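Local structure of monopolin complex subunit CSM1 (Candida glabrata, 6MJC) at residues Gln37-Leu48 with Phe104-Asn113; Thr63-Leu71 with Tyr89-Leu98. The protein is a subunit of the monopolin complex and binds a peptide of the kinetochore protein Dsn1, probably to recruit monopolin to the kinetochore. All coordinates share one frame; numbering follows the deposited sequence.

Contact 1 of 2, residues Gln37-Leu48 with Phe104-Asn113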
loop_
_atom_site.group_PDB
_atom_site.type_symbol
_atom_site.label_atom_id
_atom_site.label_comp_id
_atom_site.label_asym_id
_atom_site.label_seq_id
_atom_site.Cartn_x
_atom_site.Cartn_y
_atom_site.Cartn_z
ATOM N N GLN A 37 -4.519 -3.829 -7.316
ATOM C CA GLN A 37 -3.487 -3.924 -8.336
ATOM C C GLN A 37 -3.507 -5.311 -8.947
ATOM O O GLN A 37 -3.780 -6.296 -8.252
ATOM C CB GLN A 37 -2.110 -3.641 -7.750
ATOM C CG GLN A 37 -1.091 -3.491 -8.787
ATOM C CD GLN A 37 0.254 -3.091 -8.293
ATOM O OE1 GLN A 37 0.413 -2.559 -7.216
ATOM N NE2 GLN A 37 1.250 -3.344 -9.110
ATOM N N GLY A 38 -3.253 -5.388 -10.248
ATOM C CA GLY A 38 -3.086 -6.658 -10.925
ATOM C C GLY A 38 -4.165 -6.895 -11.963
ATOM O O GLY A 38 -5.199 -6.234 -11.999
ATOM N N SER A 39 -3.890 -7.877 -12.817
ATOM C CA SER A 39 -4.674 -8.149 -13.995
ATOM C C SER A 39 -5.454 -9.451 -13.794
ATOM O O SER A 39 -5.795 -9.805 -12.643
ATOM C CB SER A 39 -3.721 -8.159 -15.190
ATOM O OG SER A 39 -2.752 -9.167 -15.010
ATOM N N LYS A 40 -5.714 -10.162 -14.890
ATOM C CA LYS A 40 -6.391 -11.443 -14.796
ATOM C C LYS A 40 -5.601 -12.410 -13.928
ATOM O O LYS A 40 -6.185 -13.151 -13.130
ATOM C CB LYS A 40 -6.602 -12.030 -16.192
ATOM N N ASN A 41 -4.269 -12.416 -14.066
ATOM C CA ASN A 41 -3.451 -13.431 -13.401
ATOM C C ASN A 41 -3.702 -13.447 -11.898
ATOM O O ASN A 41 -3.969 -14.504 -11.313
ATOM C CB ASN A 41 -1.970 -13.186 -13.687
ATOM C CG ASN A 41 -1.707 -12.896 -15.146
ATOM O OD1 ASN A 41 -2.220 -11.920 -15.694
ATOM N ND2 ASN A 41 -0.901 -13.737 -15.784
ATOM N N GLY A 42 -3.618 -12.288 -11.258
ATOM C CA GLY A 42 -3.879 -12.196 -9.834
ATOM C C GLY A 42 -4.160 -10.773 -9.442
ATOM O O GLY A 42 -3.656 -9.828 -10.059
ATOM N N ILE A 43 -5.003 -10.605 -8.432
ATOM C CA ILE A 43 -5.333 -9.289 -7.912
ATOM C C ILE A 43 -4.996 -9.247 -6.432
ATOM O O ILE A 43 -5.384 -10.146 -5.671
ATOM C CB ILE A 43 -6.813 -8.937 -8.131
ATOM C CG1 ILE A 43 -7.095 -8.718 -9.616
ATOM C CG2 ILE A 43 -7.165 -7.689 -7.332
ATOM C CD1 ILE A 43 -8.554 -8.450 -9.934
ATOM N N MET A 44 -4.357 -8.161 -6.019
ATOM C CA MET A 44 -4.065 -7.872 -4.631
ATOM C C MET A 44 -4.674 -6.529 -4.258
ATOM O O MET A 44 -4.523 -5.543 -4.997
ATOM C CB MET A 44 -2.561 -7.861 -4.416
ATOM C CG MET A 44 -2.144 -7.589 -3.010
ATOM S SD MET A 44 -2.481 -9.054 -1.986
ATOM C CE MET A 44 -2.102 -8.280 -0.453
ATOM N N ASP A 45 -5.412 -6.521 -3.155
ATOM C CA ASP A 45 -5.913 -5.293 -2.578
ATOM C C ASP A 45 -5.017 -4.886 -1.420
ATOM O O ASP A 45 -4.582 -5.717 -0.603
ATOM C CB ASP A 45 -7.372 -5.424 -2.112
ATOM C CG ASP A 45 -8.369 -5.397 -3.253
ATOM O OD1 ASP A 45 -8.740 -4.305 -3.728
ATOM O OD2 ASP A 45 -8.810 -6.477 -3.659
ATOM N N TYR A 46 -4.737 -3.598 -1.349
ATOM C CA TYR A 46 -3.930 -3.062 -0.258
ATOM C C TYR A 46 -4.255 -1.593 -0.067
ATOM O O TYR A 46 -4.808 -0.927 -0.946
ATOM C CB TYR A 46 -2.422 -3.260 -0.510
ATOM C CG TYR A 46 -1.858 -2.643 -1.785
ATOM C CD1 TYR A 46 -1.340 -1.357 -1.771
ATOM C CD2 TYR A 46 -1.805 -3.350 -2.966
ATOM C CE1 TYR A 46 -0.800 -0.767 -2.945
ATOM C CE2 TYR A 46 -1.276 -2.770 -4.150
ATOM C CZ TYR A 46 -0.770 -1.496 -4.117
ATOM O OH TYR A 46 -0.218 -0.909 -5.247
ATOM N N LYS A 47 -3.855 -1.084 1.082
ATOM C CA LYS A 47 -3.972 0.328 1.424
ATOM C C LYS A 47 -2.566 0.891 1.540
ATOM O O LYS A 47 -1.693 0.228 2.093
ATOM C CB LYS A 47 -4.735 0.427 2.749
ATOM C CG LYS A 47 -5.082 1.798 3.236
ATOM C CD LYS A 47 -5.814 1.574 4.590
ATOM C CE LYS A 47 -6.082 2.883 5.245
ATOM N NZ LYS A 47 -6.670 2.637 6.561
ATOM N N LEU A 48 -2.327 2.070 0.954
ATOM C CA LEU A 48 -1.084 2.813 1.134
ATOM C C LEU A 48 -1.364 4.031 1.998
ATOM O O LEU A 48 -2.357 4.744 1.796
ATOM C CB LEU A 48 -0.498 3.276 -0.202
ATOM C CG LEU A 48 0.131 2.192 -1.077
ATOM C CD1 LEU A 48 0.784 2.866 -2.217
ATOM C CD2 LEU A 48 1.119 1.314 -0.305
ATOM N N PHE A 104 8.757 -1.050 -4.726
ATOM C CA PHE A 104 7.571 -1.732 -4.216
ATOM C C PHE A 104 6.583 -2.015 -5.338
ATOM O O PHE A 104 6.107 -3.138 -5.494
ATOM C CB PHE A 104 6.877 -0.881 -3.168
ATOM C CG PHE A 104 5.440 -1.299 -2.926
ATOM C CD1 PHE A 104 5.147 -2.328 -2.072
ATOM C CD2 PHE A 104 4.389 -0.691 -3.597
ATOM C CE1 PHE A 104 3.839 -2.726 -1.863
ATOM C CE2 PHE A 104 3.081 -1.086 -3.394
ATOM C CZ PHE A 104 2.802 -2.125 -2.545
ATOM N N TYR A 105 6.316 -1.008 -6.179
ATOM C CA TYR A 105 5.337 -1.175 -7.245
ATOM C C TYR A 105 5.815 -2.209 -8.256
ATOM O O TYR A 105 5.036 -3.040 -8.724
ATOM C CB TYR A 105 5.065 0.170 -7.928
ATOM C CG TYR A 105 4.340 0.039 -9.255
ATOM C CD1 TYR A 105 2.953 -0.168 -9.311
ATOM C CD2 TYR A 105 5.031 0.114 -10.426
ATOM C CE1 TYR A 105 2.313 -0.286 -10.553
ATOM C CE2 TYR A 105 4.400 0.017 -11.682
ATOM C CZ TYR A 105 3.040 -0.192 -11.720
ATOM O OH TYR A 105 2.468 -0.292 -12.966
ATOM N N ILE A 106 7.099 -2.187 -8.588
ATOM C CA ILE A 106 7.651 -3.161 -9.524
ATOM C C ILE A 106 7.570 -4.571 -8.957
ATOM O O ILE A 106 7.201 -5.510 -9.668
ATOM C CB ILE A 106 9.099 -2.808 -9.864
ATOM C CG1 ILE A 106 9.164 -1.489 -10.633
ATOM C CG2 ILE A 106 9.734 -3.934 -10.709
ATOM C CD1 ILE A 106 10.553 -0.969 -10.877
ATOM N N LYS A 107 7.978 -4.752 -7.698
ATOM C CA LYS A 107 7.906 -6.064 -7.040
ATOM C C LYS A 107 6.481 -6.591 -7.030
ATOM O O LYS A 107 6.220 -7.759 -7.373
ATOM C CB LYS A 107 8.432 -5.947 -5.609
ATOM C CG LYS A 107 8.332 -7.206 -4.728
ATOM C CD LYS A 107 9.105 -8.357 -5.310
ATOM C CE LYS A 107 10.583 -8.238 -5.042
ATOM N NZ LYS A 107 11.261 -9.522 -5.395
ATOM N N MET A 108 5.531 -5.737 -6.656
ATOM C CA MET A 108 4.135 -6.181 -6.627
ATOM C C MET A 108 3.665 -6.554 -8.024
ATOM O O MET A 108 3.012 -7.585 -8.217
ATOM C CB MET A 108 3.227 -5.104 -6.036
ATOM C CG MET A 108 1.754 -5.491 -5.995
ATOM S SD MET A 108 1.349 -6.707 -4.765
ATOM C CE MET A 108 1.467 -5.674 -3.307
ATOM N N SER A 109 4.000 -5.733 -9.022
ATOM C CA SER A 109 3.496 -5.968 -10.356
ATOM C C SER A 109 4.080 -7.252 -10.922
ATOM O O SER A 109 3.361 -8.061 -11.516
ATOM C CB SER A 109 3.820 -4.761 -11.238
ATOM O OG SER A 109 3.157 -4.902 -12.482
ATOM N N LYS A 110 5.365 -7.490 -10.691
ATOM C CA LYS A 110 5.984 -8.689 -11.230
ATOM C C LYS A 110 5.491 -9.928 -10.502
ATOM O O LYS A 110 5.297 -10.977 -11.122
ATOM C CB LYS A 110 7.496 -8.597 -11.119
ATOM C CG LYS A 110 8.141 -7.640 -12.135
ATOM C CD LYS A 110 9.667 -7.681 -12.051
ATOM C CE LYS A 110 10.304 -6.763 -13.106
ATOM N NZ LYS A 110 11.782 -6.632 -12.944
ATOM N N SER A 111 5.321 -9.832 -9.184
ATOM C CA SER A 111 4.868 -10.977 -8.406
ATOM C C SER A 111 3.485 -11.410 -8.859
ATOM O O SER A 111 3.225 -12.609 -9.018
ATOM C CB SER A 111 4.884 -10.648 -6.919
ATOM O OG SER A 111 6.182 -10.263 -6.489
ATOM N N LEU A 112 2.592 -10.448 -9.115
ATOM C CA LEU A 112 1.241 -10.816 -9.540
ATOM C C LEU A 112 1.224 -11.445 -10.920
ATOM O O LEU A 112 0.327 -12.243 -11.197
ATOM C CB LEU A 112 0.297 -9.614 -9.536
ATOM C CG LEU A 112 0.057 -9.001 -8.177
ATOM C CD1 LEU A 112 -0.608 -7.626 -8.234
ATOM C CD2 LEU A 112 -0.822 -9.966 -7.359
ATOM N N ASN A 113 2.180 -11.100 -11.799
ATOM C CA ASN A 113 2.194 -11.623 -13.169
ATOM C C ASN A 113 2.797 -13.017 -13.264
ATOM O O ASN A 113 2.487 -13.754 -14.206
ATOM C CB ASN A 113 2.993 -10.696 -14.094
ATOM C CG ASN A 113 2.175 -9.548 -14.622
ATOM O OD1 ASN A 113 0.947 -9.614 -14.658
ATOM N ND2 ASN A 113 2.852 -8.480 -15.039
HETATM O O HOH W 1 0.242 -4.844 -11.903
#
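F104 and Y46 meet as a T-shaped (edge-to-face) pair: the phenylalanine brings its edge, CZ and CE2, against one face of the tyrosine, with ring centroids 5.4 Å apart and planes at 82°. With its CG lodged between the backbone N and the carbonyl carbon (chi1 58°), Y46 holds its ring up toward the helix. The hydroxyl is tied as well, since Y46 OH donates to Q37 OE1 at 2.6 Å, tilted only 16° from the amide plane. This bond helps set the turn of the Q37 amide, with its nitrogen on the helix side, where Q37 NE2 lies 3.5 Å from Y105 CE1. The oxygen end is packed too, with M108 CG 3.4 Å from Q37 OE1.

M108, bent at both chi2 and chi3, folds its chain back so that SD and CE lie against M44 and Y46. M108 SD sits 4.0 Å from M44 CG, while its methyl CE comes 4.0 Å from Y46 CD2. One turn on, L112 spreads its two branches, CD1 resting 3.4 Å from Q37 O and CD2 turned to G42 and M44 CB.

Toward the hairpin turn the fit slackens. S39 and N41 are exposed and poorly ordered; they bond to each other, S39 OG to N41 OD1, and only graze N113, though N41 CB also lies against L112 O. No direct hydrogen bond crosses this contact, although a water linked to S109 OG reaches Q37 NE2 weakly.

Helix 101-113 thus lies over one face of the sheet, its stretch 104-113 running roughly antiparallel to residues 44-48. Y67 of the adjacent strand 63-69 and F96 of strand 94-96 beyond it meet the F104 ring, F13 of helix 5-13 packs on Y46, and K85 NZ, at the end of helix 76-85, hydrogen-bonds L112 O.

Contact 2 of 2, residues Thr63-Leu71 with Tyr89-Leu98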
loop_
_atom_site.group_PDB
_atom_site.type_symbol
_atom_site.label_atom_id
_atom_site.label_comp_id
_atom_site.label_asym_id
_atom_site.label_seq_id
_atom_site.Cartn_x
_atom_site.Cartn_y
_atom_site.Cartn_z
ATOM N N THR A 63 8.708 11.636 6.563
ATOM C CA THR A 63 7.819 11.055 5.559
ATOM C C THR A 63 8.114 9.575 5.330
ATOM O O THR A 63 9.267 9.188 5.114
ATOM C CB THR A 63 7.931 11.761 4.207
ATOM O OG1 THR A 63 7.003 11.153 3.300
ATOM C CG2 THR A 63 9.322 11.599 3.640
ATOM N N GLU A 64 7.060 8.763 5.299
ATOM C CA GLU A 64 7.198 7.332 5.062
ATOM C C GLU A 64 5.953 6.802 4.361
ATOM O O GLU A 64 4.884 7.422 4.387
ATOM C CB GLU A 64 7.410 6.574 6.398
ATOM C CG GLU A 64 6.165 6.448 7.262
ATOM C CD GLU A 64 6.421 5.681 8.584
ATOM O OE1 GLU A 64 7.429 4.935 8.689
ATOM O OE2 GLU A 64 5.598 5.835 9.511
ATOM N N VAL A 65 6.094 5.634 3.741
ATOM C CA VAL A 65 4.949 4.928 3.182
ATOM C C VAL A 65 4.572 3.754 4.080
ATOM O O VAL A 65 5.423 2.959 4.503
ATOM C CB VAL A 65 5.227 4.424 1.760
ATOM C CG1 VAL A 65 3.966 3.778 1.200
ATOM C CG2 VAL A 65 5.657 5.531 0.806
ATOM N N ILE A 66 3.284 3.628 4.348
ATOM C CA ILE A 66 2.729 2.481 5.076
ATOM C C ILE A 66 1.965 1.620 4.066
ATOM O O ILE A 66 1.055 2.107 3.396
ATOM C CB ILE A 66 1.797 2.905 6.234
ATOM C CG1 ILE A 66 2.462 3.895 7.211
ATOM C CG2 ILE A 66 1.248 1.620 6.967
ATOM C CD1 ILE A 66 3.715 3.458 7.990
ATOM N N TYR A 67 2.232 0.311 4.065
ATOM C CA TYR A 67 1.569 -0.654 3.191
ATOM C C TYR A 67 0.774 -1.608 4.053
ATOM O O TYR A 67 1.322 -2.198 4.974
ATOM C CB TYR A 67 2.575 -1.464 2.350
ATOM C CG TYR A 67 2.062 -2.797 1.776
ATOM C CD1 TYR A 67 1.388 -2.852 0.563
ATOM C CD2 TYR A 67 2.319 -3.985 2.411
ATOM C CE1 TYR A 67 0.968 -4.060 0.037
ATOM C CE2 TYR A 67 1.885 -5.217 1.868
ATOM C CZ TYR A 67 1.175 -5.229 0.711
ATOM O OH TYR A 67 0.760 -6.404 0.139
ATOM N N VAL A 68 -0.511 -1.752 3.762
ATOM C CA VAL A 68 -1.399 -2.612 4.552
ATOM C C VAL A 68 -2.058 -3.626 3.623
ATOM O O VAL A 68 -2.888 -3.257 2.776
ATOM C CB VAL A 68 -2.489 -1.793 5.255
ATOM C CG1 VAL A 68 -3.351 -2.730 6.188
ATOM C CG2 VAL A 68 -1.937 -0.680 6.052
ATOM N N PRO A 69 -1.719 -4.907 3.689
ATOM C CA PRO A 69 -2.402 -5.867 2.816
ATOM C C PRO A 69 -3.844 -6.099 3.268
ATOM O O PRO A 69 -4.111 -6.241 4.454
ATOM C CB PRO A 69 -1.540 -7.125 2.962
ATOM C CG PRO A 69 -0.965 -7.050 4.324
ATOM C CD PRO A 69 -0.758 -5.552 4.602
ATOM N N LEU A 70 -4.771 -6.134 2.319
ATOM C CA LEU A 70 -6.188 -6.341 2.622
ATOM C C LEU A 70 -6.570 -7.760 2.202
ATOM O O LEU A 70 -7.003 -8.024 1.079
ATOM C CB LEU A 70 -7.007 -5.265 1.933
ATOM C CG LEU A 70 -6.638 -3.830 2.272
ATOM C CD1 LEU A 70 -7.423 -2.814 1.352
ATOM C CD2 LEU A 70 -6.818 -3.493 3.729
ATOM N N LEU A 71 -6.356 -8.690 3.117
ATOM C CA LEU A 71 -6.560 -10.091 2.819
ATOM C C LEU A 71 -8.002 -10.520 3.039
ATOM O O LEU A 71 -8.452 -11.474 2.426
ATOM C CB LEU A 71 -5.606 -10.956 3.649
ATOM C CG LEU A 71 -4.137 -10.477 3.664
ATOM C CD1 LEU A 71 -3.271 -11.397 4.479
ATOM C CD2 LEU A 71 -3.616 -10.347 2.252
ATOM N N TYR A 89 6.691 -11.083 2.933
ATOM C CA TYR A 89 6.526 -9.761 3.543
ATOM C C TYR A 89 5.367 -8.973 2.976
ATOM O O TYR A 89 4.895 -8.023 3.638
ATOM C CB TYR A 89 7.810 -8.966 3.432
ATOM C CG TYR A 89 8.377 -8.811 2.061
ATOM C CD1 TYR A 89 7.816 -7.944 1.144
ATOM C CD2 TYR A 89 9.510 -9.511 1.690
ATOM C CE1 TYR A 89 8.359 -7.800 -0.142
ATOM C CE2 TYR A 89 10.083 -9.339 0.419
ATOM C CZ TYR A 89 9.497 -8.504 -0.482
ATOM O OH TYR A 89 10.060 -8.394 -1.728
ATOM N N LEU A 90 4.868 -9.352 1.805
ATOM C CA LEU A 90 3.716 -8.648 1.280
ATOM C C LEU A 90 2.395 -9.105 1.899
ATOM O O LEU A 90 1.344 -8.620 1.484
ATOM C CB LEU A 90 3.659 -8.785 -0.242
ATOM C CG LEU A 90 4.748 -8.064 -1.040
ATOM C CD1 LEU A 90 4.533 -8.246 -2.515
ATOM C CD2 LEU A 90 4.742 -6.572 -0.658
ATOM N N PHE A 91 2.419 -9.999 2.868
ATOM C CA PHE A 91 1.249 -10.375 3.660
ATOM C C PHE A 91 1.348 -9.788 5.074
ATOM O O PHE A 91 0.616 -10.201 5.988
ATOM C CB PHE A 91 1.112 -11.912 3.638
ATOM C CG PHE A 91 0.902 -12.434 2.236
ATOM C CD1 PHE A 91 -0.350 -12.351 1.622
ATOM C CD2 PHE A 91 1.988 -12.892 1.467
ATOM C CE1 PHE A 91 -0.528 -12.736 0.290
ATOM C CE2 PHE A 91 1.817 -13.297 0.176
ATOM C CZ PHE A 91 0.567 -13.210 -0.445
ATOM N N GLU A 92 2.235 -8.821 5.279
ATOM C CA GLU A 92 2.243 -8.083 6.533
ATOM C C GLU A 92 2.257 -6.580 6.325
ATOM O O GLU A 92 2.576 -6.063 5.242
ATOM C CB GLU A 92 3.454 -8.444 7.400
ATOM C CG GLU A 92 4.700 -8.649 6.644
ATOM C CD GLU A 92 5.794 -9.210 7.523
ATOM O OE1 GLU A 92 5.813 -8.875 8.729
ATOM O OE2 GLU A 92 6.623 -9.989 7.015
ATOM N N THR A 93 1.947 -5.857 7.393
ATOM C CA THR A 93 1.987 -4.389 7.299
ATOM C C THR A 93 3.426 -3.914 7.310
ATOM O O THR A 93 4.196 -4.334 8.157
ATOM C CB THR A 93 1.207 -3.744 8.451
ATOM O OG1 THR A 93 -0.153 -4.171 8.309
ATOM C CG2 THR A 93 1.310 -2.225 8.385
ATOM N N LEU A 94 3.786 -3.057 6.367
ATOM C CA LEU A 94 5.146 -2.606 6.163
ATOM C C LEU A 94 5.227 -1.081 6.219
ATOM O O LEU A 94 4.295 -0.375 5.848
ATOM C CB LEU A 94 5.674 -3.068 4.773
ATOM C CG LEU A 94 5.598 -4.570 4.484
ATOM C CD1 LEU A 94 6.062 -4.870 3.039
ATOM C CD2 LEU A 94 6.488 -5.321 5.445
ATOM N N SER A 95 6.406 -0.565 6.561
ATOM C CA SER A 95 6.796 0.825 6.380
ATOM C C SER A 95 8.027 0.842 5.473
ATOM O O SER A 95 8.887 -0.064 5.550
ATOM C CB SER A 95 7.097 1.482 7.741
ATOM O OG SER A 95 7.727 2.724 7.571
ATOM N N PHE A 96 8.123 1.851 4.603
ATOM C CA PHE A 96 9.322 1.995 3.792
ATOM C C PHE A 96 9.440 3.445 3.335
ATOM O O PHE A 96 8.446 4.189 3.323
ATOM C CB PHE A 96 9.350 0.989 2.600
ATOM C CG PHE A 96 8.109 0.972 1.721
ATOM C CD1 PHE A 96 7.973 1.879 0.683
ATOM C CD2 PHE A 96 7.148 0.038 1.908
ATOM C CE1 PHE A 96 6.825 1.859 -0.141
ATOM C CE2 PHE A 96 6.026 -0.015 1.099
ATOM C CZ PHE A 96 5.872 0.909 0.072
ATOM N N PRO A 97 10.650 3.899 3.040
ATOM C CA PRO A 97 10.833 5.279 2.574
ATOM C C PRO A 97 10.266 5.486 1.176
ATOM O O PRO A 97 10.070 4.545 0.396
ATOM C CB PRO A 97 12.349 5.471 2.613
ATOM C CG PRO A 97 12.885 4.098 2.410
ATOM C CD PRO A 97 11.939 3.179 3.138
ATOM N N LEU A 98 9.907 6.731 0.906
ATOM C CA LEU A 98 9.319 7.076 -0.375
ATOM C C LEU A 98 10.232 6.665 -1.519
ATOM O O LEU A 98 9.765 6.289 -2.599
ATOM C CB LEU A 98 9.071 8.575 -0.380
ATOM C CG LEU A 98 7.918 9.116 -1.182
ATOM C CD1 LEU A 98 6.660 8.499 -0.830
ATOM C CD2 LEU A 98 7.874 10.623 -0.885
#
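Y67 OH donates to L90 O at 2.7 Å, in the carbonyl plane and on a lone pair, so the phenol of a strand residue closes onto the backbone of the 3-10 turn ahead of strand 94-96. With CG anti to the backbone N (chi1 160°), the Y67 ring runs alongside L94, where CD2 of Y67 lies 3.9 Å from CD1 of L94. E92 O and L90 O both approach the ring at its edge, and P69 CD comes within 3.4 Å of E92 O.

Strands 63-69 and 94-96 form an antiparallel pair at the edge of the Csm1 sheet within this chain. V65 with F96 and Y67 with L94 are hydrogen-bonded pairs, Y67 N reaching L94 O at 2.8 Å and V65 N reaching F96 O almost in line with the carbonyl. I66 with S95 is a non-hydrogen-bonded pair between them. On the face shared by V65, Y67, L94 and F96, V65 CB makes a CH-pi contact over the F96 ring, 4.0 Å from its centroid, while V65 CG2 meets L98 CD1 at 3.5 Å. F96 also makes an edge-to-face pair with an aromatic side chain of the bound peptide.

On the face of I66, S95 OG hydrogen-bonds a basic side chain of that peptide, whose strand adds in parallel to L94 and S95. In the preceding loop, the E92 carboxylate has its partner on the peptide too, a basic side chain that it meets in a salt bridge.

Overall arrangement
Contacts 1 and 2 lie about 13 Å apart, centre to centre, and share one antiparallel sheet. Along the chain the order is strand 44-52, strand 63-69, strand 94-96 and helix 101-113, so both segments of contact 2 fall between those of contact 1. The two join directly where strands 44-52 and 63-69 run side by side, K47 O and V68 N standing 2.8 Å apart in a probable hydrogen bond. Contact 1 lays the C-terminal helix on the sheet; contact 2 adds the outermost strand of the chain's own sheet. Y46, Y67, F104 and F96 form a run of rings linking the two; F96 and F104 touch the bound peptide, which probably helps form the Dsn1-binding site.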